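Local coordinates for endonuclease Bse634IR (PDB 3V1Z), which cuts DNA as a type IIF restriction endonuclease that recognises a degenerate sequence, and is captured here in complex with cognate DNA, at residues A[6-11]-A[51-56]; A[45-50]-A[77-82]; A[214-219]-A[232-237]; A[254-259]-A[268-273]. The protein carries 1 engineered substitution. All coordinates share one frame; numbering follows the deposited sequence.

Contact 1: residues A[6-11]-A[51-56]; sequences TNSNCV and ENYVKD
Cys10 turns its sulfur into the angle between Tyr53 and Val54. SG lies 3.7 Å from Tyr53 CE2 and meets the tyrosine obliquely, 53° off the ring normal, in a sulfur-aromatic contact. The same sulfur also reaches Val54, with SG 3.7 Å from CB, and Val11 CG1 adds a looser apolar touch to that branch carbon at 4.4 Å. At the far end of the ring, Tyr53 OH comes within 3.0 Å of Ser8 OG. The tyrosine gets there because CG stands anti to the backbone N (chi1 172°), which carries the ring off the helix and across to the loop. The contact thus fastens the N-terminal loop, just before strand 11-16, to the flank of helix 43-60. Ser8 is itself set by an ST turn: its OG accepts a nearly straight bond from Cys10 N at 3.3 Å (167°), which ties the hydroxyl to the residue that carries the sulfur. One shell further out, Glu32 OE2 hydrogen-bonds both Ser8 OG and Tyr53 OH, drawing helix 26-34 into the junction. Were Tyr53 replaced by an alanine, a gap would probably open beside Cys10 SG and Glu32 would lose one of its two hydroxyl partners. Beneath Val54, Phe71 and Trp78 of helix 68-93 close the packing, while Lys61 NZ binds Ser8 O.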
loop_
_atom_site.group_PDB
_atom_site.type_symbol
_atom_site.label_atom_id
_atom_site.label_comp_id
_atom_site.label_asym_id
_atom_site.label_seq_id
_atom_site.Cartn_x
_atom_site.Cartn_y
_atom_site.Cartn_z
ATOM N N THR A 6 15.041 23.131 -26.538
ATOM C CA THR A 6 14.244 24.255 -26.043
ATOM C C THR A 6 12.860 24.371 -26.691
ATOM O O THR A 6 12.012 25.123 -26.209
ATOM C CB THR A 6 14.994 25.602 -26.202
ATOM O OG1 THR A 6 15.353 25.797 -27.575
ATOM C CG2 THR A 6 16.251 25.620 -25.349
ATOM N N ASN A 7 12.639 23.637 -27.780
ATOM C CA ASN A 7 11.342 23.638 -28.457
ATOM C C ASN A 7 10.450 22.461 -28.053
ATOM O O ASN A 7 9.319 22.327 -28.531
ATOM C CB ASN A 7 11.521 23.693 -29.978
ATOM C CG ASN A 7 12.118 25.015 -30.456
ATOM O OD1 ASN A 7 12.802 25.057 -31.479
ATOM N ND2 ASN A 7 11.863 26.096 -29.719
ATOM N N SER A 8 10.974 21.622 -27.162
ATOM C CA SER A 8 10.241 20.488 -26.608
ATOM C C SER A 8 9.033 20.929 -25.781
ATOM O O SER A 8 9.035 22.005 -25.180
ATOM C CB SER A 8 11.174 19.633 -25.752
ATOM O OG SER A 8 10.471 18.590 -25.110
ATOM N N ASN A 9 8.004 20.087 -25.769
ATOM C CA ASN A 9 6.803 20.328 -24.973
ATOM C C ASN A 9 6.554 19.242 -23.921
ATOM O O ASN A 9 5.433 19.081 -23.437
ATOM C CB ASN A 9 5.576 20.508 -25.879
ATOM C CG ASN A 9 5.545 21.866 -26.565
ATOM O OD1 ASN A 9 5.162 21.972 -27.732
ATOM N ND2 ASN A 9 5.946 22.913 -25.845
ATOM N N CYS A 10 7.612 18.519 -23.555
ATOM C CA CYS A 10 7.524 17.484 -22.522
ATOM C C CYS A 10 7.410 18.088 -21.116
ATOM O O CYS A 10 7.181 17.371 -20.138
ATOM C CB CYS A 10 8.722 16.533 -22.604
ATOM S SG CYS A 10 10.263 17.215 -21.980
ATOM N N VAL A 11 7.601 19.402 -21.031
ATOM C CA VAL A 11 7.385 20.171 -19.805
ATOM C C VAL A 11 6.536 21.407 -20.120
ATOM O O VAL A 11 6.665 22.004 -21.192
ATOM C CB VAL A 11 8.712 20.585 -19.104
ATOM C CG1 VAL A 11 9.424 19.370 -18.519
ATOM C CG2 VAL A 11 9.631 21.354 -20.054
ATOM N N GLU A 51 13.335 10.010 -18.691
ATOM C CA GLU A 51 13.483 10.882 -17.531
ATOM C C GLU A 51 14.644 11.853 -17.733
ATOM O O GLU A 51 14.514 13.051 -17.453
ATOM C CB GLU A 51 13.653 10.066 -16.249
ATOM C CG GLU A 51 13.741 10.922 -14.995
ATOM C CD GLU A 51 13.823 10.121 -13.720
ATOM O OE1 GLU A 51 13.506 8.914 -13.746
ATOM O OE2 GLU A 51 14.205 10.708 -12.685
ATOM N N ASN A 52 15.760 11.327 -18.231
ATOM C CA ASN A 52 16.914 12.137 -18.598
ATOM C C ASN A 52 16.628 13.082 -19.761
ATOM O O ASN A 52 17.243 14.137 -19.858
ATOM C CB ASN A 52 18.126 11.250 -18.909
ATOM C CG ASN A 52 18.645 10.525 -17.680
ATOM O OD1 ASN A 52 18.419 10.957 -16.546
ATOM N ND2 ASN A 52 19.350 9.418 -17.899
ATOM N N TYR A 53 15.692 12.709 -20.633
ATOM C CA TYR A 53 15.237 13.605 -21.695
ATOM C C TYR A 53 14.503 14.838 -21.160
ATOM O O TYR A 53 14.775 15.951 -21.609
ATOM C CB TYR A 53 14.378 12.869 -22.733
ATOM C CG TYR A 53 13.737 13.793 -23.749
ATOM C CD1 TYR A 53 14.477 14.318 -24.813
ATOM C CD2 TYR A 53 12.394 14.149 -23.644
ATOM C CE1 TYR A 53 13.889 15.175 -25.749
ATOM C CE2 TYR A 53 11.800 15.002 -24.570
ATOM C CZ TYR A 53 12.552 15.511 -25.617
ATOM O OH TYR A 53 11.954 16.354 -26.531
ATOM N N VAL A 54 13.573 14.653 -20.218
ATOM C CA VAL A 54 12.846 15.808 -19.661
ATOM C C VAL A 54 13.779 16.669 -18.799
ATOM O O VAL A 54 13.631 17.889 -18.750
ATOM C CB VAL A 54 11.481 15.456 -18.912
ATOM C CG1 VAL A 54 10.948 14.072 -19.274
ATOM C CG2 VAL A 54 11.593 15.600 -17.419
ATOM N N LYS A 55 14.746 16.017 -18.152
ATOM C CA LYS A 55 15.757 16.679 -17.330
ATOM C C LYS A 55 16.687 17.551 -18.173
ATOM O O LYS A 55 17.058 18.651 -17.763
ATOM C CB LYS A 55 16.571 15.642 -16.553
ATOM C CG LYS A 55 15.931 15.197 -15.249
ATOM C CD LYS A 55 16.719 14.054 -14.613
ATOM C CE LYS A 55 16.289 13.822 -13.177
ATOM N NZ LYS A 55 16.767 12.509 -12.681
ATOM N N ASP A 56 17.061 17.050 -19.346
ATOM C CA ASP A 56 17.833 17.822 -20.311
ATOM C C ASP A 56 17.030 18.999 -20.858
ATOM O O ASP A 56 17.577 20.089 -21.059
ATOM C CB ASP A 56 18.301 16.921 -21.451
ATOM C CG ASP A 56 19.343 15.919 -21.007
ATOM O OD1 ASP A 56 19.846 16.039 -19.868
ATOM O OD2 ASP A 56 19.656 15.005 -21.795
#

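Contact 2: residues A[45-50]-A[77-82]; sequences ENLDKL and TWFEVM
Leu50 lies against the indole of Trp78, with CB 3.5 Å from the centroid of the six-membered ring and only 8° off its normal, a CH-pi contact over one face. The leucine and the indole run alongside in opposing senses, and Leu50 CD1 lies 3.8 Å from Trp78 CD2. The leucine's own backbone is drawn in, its carbonyl carbon C lying 3.5 Å from Trp78 CH2.

The other side-chain contacts are apolar. Leu47 runs past the root of the tryptophan, its CD2 3.5 Å from Trp78 CB, and sends CD1 to the ring of Phe79. The Met82 chain is stretched out past CG, which brings CE tip to tip with Leu50 CD1 at 3.4 Å, tighter than usual for two carbons; the same methyl also touches Asn46 CB at 3.8 Å. These residues form the interface of helices 43-60 and 68-93, whose short segments run 130° apart in direction with axes 10.4 Å apart at closest approach.

No hydrogen bond crosses between the segments, and the buried polar ends find partners beyond them. Trp78 NE1 donates to Pro26 O, and the Asn46 amide is held by Tyr34 OH and by the carbonyls of Thr40 and Ser42. The Phe79 side chain comes about 4 Å from that of Leu197, seen to bind calcium in a structure of this protein, though no ion is bound to this chain here.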
loop_
_atom_site.group_PDB
_atom_site.type_symbol
_atom_site.label_atom_id
_atom_site.label_comp_id
_atom_site.label_asym_id
_atom_site.label_seq_id
_atom_site.Cartn_x
_atom_site.Cartn_y
_atom_site.Cartn_z
ATOM N N GLU A 45 15.717 1.039 -18.819
ATOM C CA GLU A 45 16.586 1.977 -19.526
ATOM C C GLU A 45 15.803 3.009 -20.337
ATOM O O GLU A 45 16.190 4.176 -20.384
ATOM C CB GLU A 45 17.584 1.229 -20.420
ATOM C CG GLU A 45 18.485 0.235 -19.670
ATOM C CD GLU A 45 19.707 0.872 -19.022
ATOM O OE1 GLU A 45 19.765 2.120 -18.905
ATOM O OE2 GLU A 45 20.622 0.112 -18.626
ATOM N N ASN A 46 14.708 2.582 -20.966
ATOM C CA ASN A 46 13.817 3.495 -21.686
ATOM C C ASN A 46 13.141 4.498 -20.752
ATOM O O ASN A 46 12.908 5.644 -21.134
ATOM C CB ASN A 46 12.764 2.718 -22.480
ATOM C CG ASN A 46 13.203 2.419 -23.905
ATOM O OD1 ASN A 46 13.014 3.233 -24.812
ATOM N ND2 ASN A 46 13.771 1.239 -24.111
ATOM N N LEU A 47 12.829 4.054 -19.534
ATOM C CA LEU A 47 12.242 4.917 -18.502
ATOM C C LEU A 47 13.231 5.972 -18.009
ATOM O O LEU A 47 12.869 7.134 -17.822
ATOM C CB LEU A 47 11.737 4.085 -17.317
ATOM C CG LEU A 47 10.504 3.202 -17.520
ATOM C CD1 LEU A 47 10.334 2.286 -16.330
ATOM C CD2 LEU A 47 9.259 4.042 -17.733
ATOM N N ASP A 48 14.471 5.543 -17.787
ATOM C CA ASP A 48 15.565 6.438 -17.428
ATOM C C ASP A 48 15.894 7.382 -18.583
ATOM O O ASP A 48 16.214 8.552 -18.356
ATOM C CB ASP A 48 16.812 5.638 -17.026
ATOM C CG ASP A 48 16.637 4.891 -15.708
ATOM O OD1 ASP A 48 15.692 5.203 -14.950
ATOM O OD2 ASP A 48 17.455 3.990 -15.422
ATOM N N LYS A 49 15.809 6.864 -19.811
ATOM C CA LYS A 49 16.036 7.647 -21.027
ATOM C C LYS A 49 15.016 8.771 -21.156
ATOM O O LYS A 49 15.375 9.907 -21.460
ATOM C CB LYS A 49 15.982 6.759 -22.272
ATOM C CG LYS A 49 16.262 7.496 -23.584
ATOM C CD LYS A 49 15.901 6.663 -24.808
ATOM C CE LYS A 49 16.046 7.489 -26.082
ATOM N NZ LYS A 49 15.882 6.684 -27.334
ATOM N N LEU A 50 13.747 8.442 -20.930
ATOM C CA LEU A 50 12.670 9.422 -20.950
ATOM C C LEU A 50 12.835 10.454 -19.843
ATOM O O LEU A 50 12.516 11.627 -20.033
ATOM C CB LEU A 50 11.322 8.729 -20.787
ATOM C CG LEU A 50 10.600 8.188 -22.012
ATOM C CD1 LEU A 50 9.814 6.964 -21.612
ATOM C CD2 LEU A 50 9.684 9.257 -22.597
ATOM N N THR A 77 3.215 6.443 -15.382
ATOM C CA THR A 77 2.468 6.571 -16.642
ATOM C C THR A 77 3.232 6.009 -17.851
ATOM O O THR A 77 2.641 5.364 -18.727
ATOM C CB THR A 77 2.076 8.051 -16.911
ATOM O OG1 THR A 77 1.104 8.465 -15.950
ATOM C CG2 THR A 77 1.495 8.227 -18.298
ATOM N N TRP A 78 4.537 6.261 -17.901
ATOM C CA TRP A 78 5.356 5.752 -18.996
ATOM C C TRP A 78 5.275 4.226 -19.076
ATOM O O TRP A 78 4.916 3.682 -20.117
ATOM C CB TRP A 78 6.812 6.208 -18.872
ATOM C CG TRP A 78 7.033 7.676 -19.076
ATOM C CD1 TRP A 78 6.261 8.534 -19.806
ATOM C CD2 TRP A 78 8.124 8.449 -18.564
ATOM N NE1 TRP A 78 6.796 9.801 -19.767
ATOM C CE2 TRP A 78 7.943 9.775 -19.013
ATOM C CE3 TRP A 78 9.239 8.147 -17.763
ATOM C CZ2 TRP A 78 8.841 10.811 -18.691
ATOM C CZ3 TRP A 78 10.130 9.178 -17.433
ATOM C CH2 TRP A 78 9.917 10.495 -17.897
ATOM N N PHE A 79 5.597 3.562 -17.968
ATOM C CA PHE A 79 5.511 2.104 -17.842
ATOM C C PHE A 79 4.126 1.570 -18.255
ATOM O O PHE A 79 4.033 0.633 -19.040
ATOM C CB PHE A 79 5.880 1.694 -16.406
ATOM C CG PHE A 79 6.123 0.216 -16.216
ATOM C CD1 PHE A 79 7.137 -0.443 -16.907
ATOM C CD2 PHE A 79 5.361 -0.505 -15.308
ATOM C CE1 PHE A 79 7.363 -1.812 -16.717
ATOM C CE2 PHE A 79 5.576 -1.867 -15.106
ATOM C CZ PHE A 79 6.583 -2.525 -15.813
ATOM N N GLU A 80 3.055 2.190 -17.760
ATOM C CA GLU A 80 1.695 1.746 -18.104
ATOM C C GLU A 80 1.399 1.868 -19.601
ATOM O O GLU A 80 0.809 0.963 -20.195
ATOM C CB GLU A 80 0.644 2.481 -17.274
ATOM C CG GLU A 80 0.659 2.101 -15.795
ATOM C CD GLU A 80 0.172 3.225 -14.883
ATOM O OE1 GLU A 80 -0.665 4.046 -15.318
ATOM O OE2 GLU A 80 0.642 3.291 -13.725
ATOM N N VAL A 81 1.825 2.975 -20.204
ATOM C CA VAL A 81 1.623 3.201 -21.636
ATOM C C VAL A 81 2.486 2.247 -22.479
ATOM O O VAL A 81 2.009 1.682 -23.465
ATOM C CB VAL A 81 1.834 4.689 -22.030
ATOM C CG1 VAL A 81 1.759 4.876 -23.534
ATOM C CG2 VAL A 81 0.786 5.574 -21.353
ATOM N N MET A 82 3.736 2.042 -22.073
ATOM C CA MET A 82 4.600 1.059 -22.731
ATOM C C MET A 82 3.934 -0.319 -22.750
ATOM O O MET A 82 3.929 -0.993 -23.780
ATOM C CB MET A 82 5.968 0.978 -22.044
ATOM C CG MET A 82 6.933 2.121 -22.368
ATOM S SD MET A 82 8.396 2.039 -21.295
ATOM C CE MET A 82 9.191 3.591 -21.706
#

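Contact 3: residues A[214-219]-A[232-237]; sequences NILKSL and AEFKYY
This is a buried packing of helix 207-226 on the start of strand 235-240 and the residue leading into it, within the beta-alpha-beta unit that strand 191-198 completes. The short helix and strand segments run nearly antiparallel, at 168°, with axes 8.9 Å apart. Two adjacent helix residues do the touching. Leu216 points at the strand and sets CB 3.8 Å from Phe234 CE2, while its CD1 meets the Tyr236 ring obliquely, 3.7 Å from Tyr236 CD1. One leucine therefore bridges two aromatic rings, both carried toward the helix with CG anti to the backbone N (chi1 176° in Phe234). Lys217 lies next to it: its CG is at the edge of the Phe234 ring, near the ring plane and 4.2 Å from Phe234 CD2, and its extended chain passes along the strand backbone, with CE 3.6 Å from Phe234 O. Beyond it, NZ makes salt bridges to Asp272 and Glu268 and a hydrogen bond to Arg269 O. The lysine thus lays its methylene groups along the ring and the backbone and gives its ammonium to two carboxylates and a carbonyl, so the charge, although buried, is probably well compensated.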
loop_
_atom_site.group_PDB
_atom_site.type_symbol
_atom_site.label_atom_id
_atom_site.label_comp_id
_atom_site.label_asym_id
_atom_site.label_seq_id
_atom_site.Cartn_x
_atom_site.Cartn_y
_atom_site.Cartn_z
ATOM N N ASN A 214 -6.891 -9.921 -3.464
ATOM C CA ASN A 214 -7.836 -10.383 -2.453
ATOM C C ASN A 214 -9.261 -9.866 -2.677
ATOM O O ASN A 214 -10.216 -10.647 -2.650
ATOM C CB ASN A 214 -7.347 -10.022 -1.045
ATOM C CG ASN A 214 -8.115 -10.748 0.040
ATOM O OD1 ASN A 214 -8.076 -11.970 0.122
ATOM N ND2 ASN A 214 -8.825 -9.998 0.873
ATOM N N ILE A 215 -9.400 -8.564 -2.913
ATOM C CA ILE A 215 -10.723 -7.955 -3.090
ATOM C C ILE A 215 -11.379 -8.387 -4.398
ATOM O O ILE A 215 -12.595 -8.606 -4.436
ATOM C CB ILE A 215 -10.684 -6.392 -2.981
ATOM C CG1 ILE A 215 -10.173 -5.946 -1.607
ATOM C CG2 ILE A 215 -12.056 -5.752 -3.270
ATOM C CD1 ILE A 215 -10.857 -6.589 -0.407
ATOM N N LEU A 216 -10.574 -8.504 -5.456
ATOM C CA LEU A 216 -11.073 -8.834 -6.786
ATOM C C LEU A 216 -11.557 -10.274 -6.853
ATOM O O LEU A 216 -12.589 -10.557 -7.468
ATOM C CB LEU A 216 -10.002 -8.587 -7.859
ATOM C CG LEU A 216 -9.645 -7.150 -8.265
ATOM C CD1 LEU A 216 -8.439 -7.151 -9.200
ATOM C CD2 LEU A 216 -10.820 -6.432 -8.912
ATOM N N LYS A 217 -10.800 -11.167 -6.217
ATOM C CA LYS A 217 -11.129 -12.582 -6.130
ATOM C C LYS A 217 -12.306 -12.844 -5.203
ATOM O O LYS A 217 -12.979 -13.867 -5.332
ATOM C CB LYS A 217 -9.901 -13.396 -5.687
ATOM C CG LYS A 217 -8.809 -13.443 -6.740
ATOM C CD LYS A 217 -7.654 -14.334 -6.332
ATOM C CE LYS A 217 -6.715 -14.523 -7.511
ATOM N NZ LYS A 217 -5.721 -15.580 -7.232
ATOM N N SER A 218 -12.536 -11.920 -4.271
ATOM C CA SER A 218 -13.673 -11.962 -3.354
ATOM C C SER A 218 -14.961 -11.527 -4.064
ATOM O O SER A 218 -16.023 -12.130 -3.862
ATOM C CB SER A 218 -13.391 -11.102 -2.107
ATOM O OG SER A 218 -14.578 -10.789 -1.383
ATOM N N LEU A 219 -14.866 -10.493 -4.901
ATOM C CA LEU A 219 -15.988 -10.110 -5.763
ATOM C C LEU A 219 -16.298 -11.207 -6.795
ATOM O O LEU A 219 -17.457 -11.459 -7.102
ATOM C CB LEU A 219 -15.712 -8.780 -6.477
ATOM C CG LEU A 219 -15.698 -7.477 -5.660
ATOM C CD1 LEU A 219 -14.955 -6.375 -6.418
ATOM C CD2 LEU A 219 -17.102 -7.021 -5.303
ATOM N N ALA A 232 -15.183 -21.411 -13.785
ATOM C CA ALA A 232 -14.694 -20.069 -14.110
ATOM C C ALA A 232 -13.596 -19.622 -13.150
ATOM O O ALA A 232 -13.708 -19.789 -11.933
ATOM C CB ALA A 232 -15.839 -19.061 -14.121
ATOM N N GLU A 233 -12.522 -19.077 -13.711
ATOM C CA GLU A 233 -11.395 -18.610 -12.916
ATOM C C GLU A 233 -11.069 -17.152 -13.209
ATOM O O GLU A 233 -11.228 -16.674 -14.340
ATOM C CB GLU A 233 -10.157 -19.481 -13.169
ATOM C CG GLU A 233 -9.980 -20.655 -12.205
ATOM C CD GLU A 233 -8.723 -21.474 -12.501
ATOM O OE1 GLU A 233 -8.421 -21.695 -13.695
ATOM O OE2 GLU A 233 -8.035 -21.905 -11.540
ATOM N N PHE A 234 -10.642 -16.447 -12.169
ATOM C CA PHE A 234 -10.059 -15.120 -12.298
ATOM C C PHE A 234 -8.716 -15.141 -11.595
ATOM O O PHE A 234 -8.627 -15.489 -10.413
ATOM C CB PHE A 234 -10.955 -14.033 -11.692
ATOM C CG PHE A 234 -10.335 -12.661 -11.722
ATOM C CD1 PHE A 234 -10.426 -11.865 -12.863
ATOM C CD2 PHE A 234 -9.639 -12.167 -10.617
ATOM C CE1 PHE A 234 -9.840 -10.598 -12.902
ATOM C CE2 PHE A 234 -9.047 -10.905 -10.649
ATOM C CZ PHE A 234 -9.150 -10.116 -11.796
ATOM N N LYS A 235 -7.672 -14.770 -12.329
ATOM C CA LYS A 235 -6.340 -14.732 -11.765
ATOM C C LYS A 235 -5.814 -13.307 -11.675
ATOM O O LYS A 235 -6.127 -12.461 -12.506
ATOM C CB LYS A 235 -5.385 -15.635 -12.555
ATOM C CG LYS A 235 -5.501 -17.123 -12.205
ATOM C CD LYS A 235 -4.394 -17.940 -12.870
ATOM C CE LYS A 235 -4.368 -19.389 -12.395
ATOM N NZ LYS A 235 -5.573 -20.167 -12.803
ATOM N N TYR A 236 -5.017 -13.044 -10.651
ATOM C CA TYR A 236 -4.417 -11.737 -10.487
ATOM C C TYR A 236 -2.902 -11.814 -10.445
ATOM O O TYR A 236 -2.320 -12.665 -9.771
ATOM C CB TYR A 236 -4.958 -11.029 -9.246
ATOM C CG TYR A 236 -4.563 -9.578 -9.213
ATOM C CD1 TYR A 236 -5.183 -8.660 -10.056
ATOM C CD2 TYR A 236 -3.539 -9.130 -8.376
ATOM C CE1 TYR A 236 -4.818 -7.338 -10.056
ATOM C CE2 TYR A 236 -3.171 -7.790 -8.364
ATOM C CZ TYR A 236 -3.821 -6.905 -9.215
ATOM O OH TYR A 236 -3.482 -5.577 -9.230
ATOM N N TYR A 237 -2.269 -10.902 -11.169
ATOM C CA TYR A 237 -0.833 -10.945 -11.367
ATOM C C TYR A 237 -0.181 -9.616 -11.031
ATOM O O TYR A 237 -0.826 -8.560 -11.068
ATOM C CB TYR A 237 -0.527 -11.306 -12.821
ATOM C CG TYR A 237 -0.992 -12.683 -13.249
ATOM C CD1 TYR A 237 -0.216 -13.816 -13.001
ATOM C CD2 TYR A 237 -2.200 -12.846 -13.920
ATOM C CE1 TYR A 237 -0.643 -15.080 -13.396
ATOM C CE2 TYR A 237 -2.630 -14.091 -14.326
ATOM C CZ TYR A 237 -1.855 -15.204 -14.064
ATOM O OH TYR A 237 -2.302 -16.435 -14.484
#

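Contact 4: residues A[254-259]-A[268-273]; sequences TAATHT and ERAVDD
Ala255 and Arg269 are paired in a single beta bridge, their CA atoms 4.3 Å apart, and this is the close-packed half of the contact. Ala270 N donates to Thr254 O at 3.1 Å, and Ala256 N to Glu268 O at 2.9 Å. The Ala256 and Ala270 methyls meet CB to CB at 4.2 Å. A water carries the link on, donating to Thr254 O and accepting from Val271 N.

The other half, at Thr259 and Glu268, is partly open to solvent and joined more sparsely, by one hydroxyl and a loose methyl contact. Thr259 OG1 donates to Ala256 O at 2.7 Å and accepts from Glu268 N at 3.1 Å along an almost straight line (173°), while Thr259 CG2 brushes Glu268 CB at 4.0 Å. Without that hydroxyl, as in an alanine here, Glu268 N is likely to lose its acceptor and Ala256 O one of its two donors.

Asn214 of helix 207-226 packs on Ala256 and binds Thr257 N. Thr257 OG1 bonds to Asn214 of the second subunit; Thr254 OG1, bonded to Ala251 O, also meets Ile141 N of that subunit. Val271 leans on Tyr236 as the chain heads into strand 273-276 beside strand 235-240.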
loop_
_atom_site.group_PDB
_atom_site.type_symbol
_atom_site.label_atom_id
_atom_site.label_comp_id
_atom_site.label_asym_id
_atom_site.label_seq_id
_atom_site.Cartn_x
_atom_site.Cartn_y
_atom_site.Cartn_z
ATOM N N THR A 254 1.178 -14.453 -0.414
ATOM C CA THR A 254 0.130 -14.286 0.591
ATOM C C THR A 254 -1.244 -14.680 0.048
ATOM O O THR A 254 -1.560 -14.441 -1.120
ATOM C CB THR A 254 0.144 -12.861 1.190
ATOM O OG1 THR A 254 1.403 -12.647 1.838
ATOM C CG2 THR A 254 -0.975 -12.662 2.208
ATOM N N ALA A 255 -2.041 -15.305 0.912
ATOM C CA ALA A 255 -3.298 -15.921 0.514
ATOM C C ALA A 255 -4.417 -14.913 0.377
ATOM O O ALA A 255 -4.437 -13.892 1.066
ATOM C CB ALA A 255 -3.695 -16.988 1.524
ATOM N N ALA A 256 -5.342 -15.206 -0.533
ATOM C CA ALA A 256 -6.667 -14.607 -0.506
ATOM C C ALA A 256 -7.354 -15.261 0.695
ATOM O O ALA A 256 -7.680 -16.448 0.659
ATOM C CB ALA A 256 -7.414 -14.910 -1.803
ATOM N N THR A 257 -7.536 -14.493 1.764
ATOM C CA THR A 257 -7.840 -15.049 3.087
ATOM C C THR A 257 -9.148 -15.842 3.199
ATOM O O THR A 257 -9.277 -16.696 4.071
ATOM C CB THR A 257 -7.769 -13.974 4.207
ATOM O OG1 THR A 257 -8.615 -12.869 3.875
ATOM C CG2 THR A 257 -6.351 -13.477 4.384
ATOM N N HIS A 258 -10.106 -15.563 2.319
ATOM C CA HIS A 258 -11.374 -16.297 2.311
ATOM C C HIS A 258 -11.231 -17.767 1.874
ATOM O O HIS A 258 -12.151 -18.567 2.049
ATOM C CB HIS A 258 -12.436 -15.564 1.481
ATOM C CG HIS A 258 -11.984 -15.180 0.106
ATOM N ND1 HIS A 258 -11.124 -14.125 -0.130
ATOM C CD2 HIS A 258 -12.286 -15.697 -1.108
ATOM C CE1 HIS A 258 -10.912 -14.016 -1.429
ATOM N NE2 HIS A 258 -11.607 -14.956 -2.045
ATOM N N THR A 259 -10.067 -18.119 1.340
ATOM C CA THR A 259 -9.810 -19.466 0.844
ATOM C C THR A 259 -9.081 -20.346 1.862
ATOM O O THR A 259 -8.871 -21.527 1.610
ATOM C CB THR A 259 -8.995 -19.441 -0.473
ATOM O OG1 THR A 259 -7.670 -18.957 -0.214
ATOM C CG2 THR A 259 -9.669 -18.562 -1.525
ATOM N N GLU A 268 -5.720 -20.370 -2.145
ATOM C CA GLU A 268 -5.362 -19.618 -3.334
ATOM C C GLU A 268 -4.536 -18.397 -2.940
ATOM O O GLU A 268 -4.866 -17.689 -1.975
ATOM C CB GLU A 268 -6.627 -19.181 -4.080
ATOM C CG GLU A 268 -6.373 -18.384 -5.349
ATOM C CD GLU A 268 -7.642 -18.049 -6.119
ATOM O OE1 GLU A 268 -8.735 -18.041 -5.502
ATOM O OE2 GLU A 268 -7.538 -17.790 -7.346
ATOM N N ARG A 269 -3.455 -18.164 -3.682
ATOM C CA ARG A 269 -2.720 -16.906 -3.606
ATOM C C ARG A 269 -3.623 -15.773 -4.085
ATOM O O ARG A 269 -4.355 -15.941 -5.059
ATOM C CB ARG A 269 -1.475 -16.968 -4.493
ATOM C CG ARG A 269 -0.369 -17.836 -3.940
ATOM C CD ARG A 269 0.777 -17.973 -4.921
ATOM N NE ARG A 269 1.392 -16.686 -5.248
ATOM C CZ ARG A 269 2.539 -16.546 -5.911
ATOM N NH1 ARG A 269 3.215 -17.622 -6.316
ATOM N NH2 ARG A 269 3.012 -15.326 -6.163
ATOM N N ALA A 270 -3.576 -14.630 -3.401
ATOM C CA ALA A 270 -4.271 -13.419 -3.868
ATOM C C ALA A 270 -3.647 -12.912 -5.182
ATOM O O ALA A 270 -4.352 -12.450 -6.086
ATOM C CB ALA A 270 -4.237 -12.334 -2.800
ATOM N N VAL A 271 -2.323 -13.015 -5.271
ATOM C CA VAL A 271 -1.575 -12.708 -6.488
ATOM C C VAL A 271 -0.932 -13.985 -6.995
ATOM O O VAL A 271 -0.009 -14.537 -6.369
ATOM C CB VAL A 271 -0.482 -11.627 -6.260
ATOM C CG1 VAL A 271 0.257 -11.319 -7.562
ATOM C CG2 VAL A 271 -1.090 -10.356 -5.669
ATOM N N ASP A 272 -1.422 -14.453 -8.134
ATOM C CA ASP A 272 -1.025 -15.750 -8.675
ATOM C C ASP A 272 0.428 -15.837 -9.100
ATOM O O ASP A 272 1.052 -16.888 -8.933
ATOM C CB ASP A 272 -1.953 -16.153 -9.809
ATOM C CG ASP A 272 -3.351 -16.377 -9.323
ATOM O OD1 ASP A 272 -3.611 -17.483 -8.810
ATOM O OD2 ASP A 272 -4.172 -15.436 -9.412
ATOM N N ASP A 273 0.970 -14.737 -9.619
ATOM C CA ASP A 273 2.393 -14.688 -9.993
ATOM C C ASP A 273 2.873 -13.243 -10.092
ATOM O O ASP A 273 2.074 -12.324 -10.321
ATOM C CB ASP A 273 2.618 -15.423 -11.327
ATOM C CG ASP A 273 4.008 -16.054 -11.443
ATOM O OD1 ASP A 273 4.907 -15.773 -10.622
ATOM O OD2 ASP A 273 4.198 -16.847 -12.385
HETATM O O HOH W 1 -0.674 -12.877 -3.050
#

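From the N terminus, contact 1 closes a loop of 39 residues by bringing 6-11 back onto helix 43-60. Contact 2 starts inside that loop, at 45-50, and ends beyond it at 77-82, so the two cross along the chain. They share helix 43-60 and touch where Trp78 packs on Glu51 and Val54, tying the N-terminal loop and helices 43-60 and 68-93 into one block. Contacts 3 and 4 follow in series on the opposite side of the chain's centre, each closing a short excursion. They meet through Lys217 with Arg269 and Tyr236 with Asp272, joining helix 207-226, strand 235-240 and the loop before strand 273-276 near the second subunit.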